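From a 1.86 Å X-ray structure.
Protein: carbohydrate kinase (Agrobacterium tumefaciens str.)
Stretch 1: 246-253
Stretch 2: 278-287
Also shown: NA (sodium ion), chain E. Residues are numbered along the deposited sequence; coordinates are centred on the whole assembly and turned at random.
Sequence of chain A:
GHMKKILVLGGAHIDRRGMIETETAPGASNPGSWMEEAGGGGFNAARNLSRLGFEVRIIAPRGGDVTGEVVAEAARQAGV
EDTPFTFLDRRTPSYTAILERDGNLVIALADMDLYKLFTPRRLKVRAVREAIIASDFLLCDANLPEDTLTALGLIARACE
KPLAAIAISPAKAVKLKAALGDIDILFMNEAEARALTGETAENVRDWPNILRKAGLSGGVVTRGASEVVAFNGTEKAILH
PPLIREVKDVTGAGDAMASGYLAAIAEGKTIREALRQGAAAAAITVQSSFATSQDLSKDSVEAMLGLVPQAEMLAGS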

# COMPACT_ATOMS: atom_id res chain seq x y z
N GLU A 246 -23.31 -0.60 12.86
CA GLU A 246 -22.04 -0.93 12.20
C GLU A 246 -21.26 0.23 11.60
O GLU A 246 -21.81 1.30 11.34
CB GLU A 246 -22.28 -2.00 11.14
CG GLU A 246 -22.67 -3.31 11.76
CD GLU A 246 -22.97 -4.36 10.75
OE1 GLU A 246 -23.27 -4.01 9.58
OE2 GLU A 246 -22.92 -5.55 11.13
N VAL A 247 -19.96 -0.00 11.40
CA VAL A 247 -19.06 1.04 10.90
C VAL A 247 -19.40 1.38 9.44
O VAL A 247 -19.55 0.48 8.58
CB VAL A 247 -17.55 0.69 11.16
CG1 VAL A 247 -17.12 -0.61 10.45
CG2 VAL A 247 -16.63 1.87 10.79
N LYS A 248 -19.57 2.69 9.20
CA LYS A 248 -20.07 3.24 7.93
C LYS A 248 -18.97 3.61 6.92
O LYS A 248 -19.28 4.05 5.82
CB LYS A 248 -20.95 4.47 8.18
CG LYS A 248 -21.96 4.31 9.28
CD LYS A 248 -22.98 3.24 8.96
CE LYS A 248 -24.23 3.35 9.88
NZ LYS A 248 -23.87 3.51 11.33
N ASP A 249 -17.71 3.45 7.32
CA ASP A 249 -16.57 3.65 6.41
C ASP A 249 -15.51 2.62 6.74
O ASP A 249 -14.97 2.61 7.85
CB ASP A 249 -15.99 5.07 6.53
CG ASP A 249 -15.04 5.42 5.38
OD1 ASP A 249 -14.73 4.56 4.52
OD2 ASP A 249 -14.58 6.59 5.32
N VAL A 250 -15.23 1.76 5.76
CA VAL A 250 -14.26 0.69 5.86
C VAL A 250 -13.22 0.79 4.71
O VAL A 250 -12.63 -0.22 4.27
CB VAL A 250 -14.99 -0.68 5.84
CG1 VAL A 250 -15.88 -0.83 7.11
CG2 VAL A 250 -15.85 -0.85 4.54
N THR A 251 -12.99 2.00 4.22
CA THR A 251 -12.02 2.23 3.14
C THR A 251 -11.07 3.41 3.48
O THR A 251 -11.51 4.45 4.01
CB THR A 251 -12.72 2.49 1.79
OG1 THR A 251 -13.53 3.68 1.89
CG2 THR A 251 -13.63 1.30 1.41
N GLY A 252 -9.78 3.27 3.17
CA GLY A 252 -8.84 4.37 3.35
C GLY A 252 -7.98 4.65 2.14
O GLY A 252 -8.34 4.29 0.99
N ALA A 253 -6.85 5.31 2.41
CA ALA A 253 -5.77 5.52 1.43
C ALA A 253 -5.40 4.25 0.66
O ALA A 253 -4.99 4.33 -0.50
CB ALA A 253 -4.55 6.09 2.13
N GLY A 278 -9.48 -6.76 6.71
CA GLY A 278 -9.03 -5.61 5.93
C GLY A 278 -9.97 -4.43 6.16
O GLY A 278 -9.52 -3.28 6.36
N ALA A 279 -11.27 -4.69 6.15
CA ALA A 279 -12.25 -3.67 6.47
C ALA A 279 -12.06 -3.10 7.86
O ALA A 279 -12.16 -1.89 8.01
CB ALA A 279 -13.67 -4.19 6.33
N ALA A 280 -11.80 -3.97 8.85
CA ALA A 280 -11.57 -3.50 10.24
C ALA A 280 -10.37 -2.55 10.28
O ALA A 280 -10.40 -1.46 10.90
CB ALA A 280 -11.33 -4.68 11.15
N ALA A 281 -9.30 -3.00 9.64
CA ALA A 281 -8.07 -2.22 9.57
C ALA A 281 -8.27 -0.85 8.90
O ALA A 281 -7.84 0.16 9.43
CB ALA A 281 -6.95 -3.05 8.90
N ALA A 282 -8.97 -0.81 7.76
CA ALA A 282 -9.31 0.47 7.09
C ALA A 282 -10.15 1.41 8.01
O ALA A 282 -9.81 2.62 8.17
CB ALA A 282 -10.06 0.15 5.77
N ALA A 283 -11.17 0.84 8.64
CA ALA A 283 -12.12 1.57 9.53
C ALA A 283 -11.37 2.22 10.67
O ALA A 283 -11.67 3.34 11.05
CB ALA A 283 -13.21 0.61 10.08
N ILE A 284 -10.38 1.51 11.22
CA ILE A 284 -9.63 2.03 12.35
C ILE A 284 -8.94 3.33 11.93
O ILE A 284 -8.92 4.27 12.69
CB ILE A 284 -8.57 1.04 12.84
CG1 ILE A 284 -9.26 -0.10 13.61
CG2 ILE A 284 -7.43 1.73 13.70
CD1 ILE A 284 -8.31 -1.33 13.76
N THR A 285 -8.41 3.35 10.72
CA THR A 285 -7.61 4.51 10.22
C THR A 285 -8.49 5.71 9.84
O THR A 285 -7.97 6.80 9.59
CB THR A 285 -6.74 4.13 9.00
OG1 THR A 285 -7.56 3.90 7.83
CG2 THR A 285 -5.88 2.89 9.32
N VAL A 286 -9.80 5.51 9.77
CA VAL A 286 -10.68 6.60 9.31
C VAL A 286 -11.86 6.84 10.26
O VAL A 286 -12.77 7.59 9.94
CB VAL A 286 -11.19 6.38 7.86
CG1 VAL A 286 -10.02 6.36 6.87
CG2 VAL A 286 -12.04 5.07 7.76
N GLN A 287 -11.81 6.24 11.44
CA GLN A 287 -12.95 6.36 12.38
C GLN A 287 -13.10 7.76 13.02
O GLN A 287 -14.17 8.08 13.60
CB GLN A 287 -12.90 5.28 13.46
CG GLN A 287 -11.75 5.49 14.46
CD GLN A 287 -11.80 4.47 15.58
OE1 GLN A 287 -12.90 4.05 16.00
NE2 GLN A 287 -10.62 4.07 16.09
NA NA E . -13.26 5.83 3.26
O HOH W 1 -14.28 4.21 10.19
O HOH W 2 -6.43 5.08 5.60

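Small side chains let a helix draw an irregular segment close to its backbone, and this carbohydrate kinase offers a compact example. The segment 246-253 forms no regular helix or strand, yet the CA atoms of V250 and A283 lie only 4.3 Å apart. No direct hydrogen bond joins the two stretches; packing and bridging water do the work.

Backbone bonds such as A282 N to G278 O (2.9 Å) run along the helix, and its alanine methyls provide much of the surface that meets the loop. A279 makes the first contact, its CB 3.8 Å from V250 CB. A280 and A281 turn away, as the helical repeat dictates, and the next contact falls to A282, whose CB points toward the loop and comes within 3.0 Å of V250 O. This is a tight approach and no substitute for a polar partner: the buried carbonyl has none in the model.

A283 sits at the centre of a more varied set of contacts. Its CB packs against V247 CG2 at 3.7 Å and V250 CG1 at 4.2 Å, while its CA makes a CA-H...O contact with D249 O at 3.5 Å. Water 1 reinforces this junction by donating to both D249 O and A283 O, each at 2.9 Å.

I284 points away. T285 directs its OG1 to A282 O (2.6 Å), within its own stretch, and receives a hydrogen bond from water 2, which also accepts from A253 N and so links the stretches again. V286 then sets CG1 3.7 Å from T251 O and CG2 3.8 Å from D249 OD2. Both oxygens bind sodium, as do D249 OD1 and T251 OG1; T251 N also donates to D249 OD1 (3.1 Å). The valine thus packs beside the sodium-binding segment, its methyls making van der Waals contact with these oxygens.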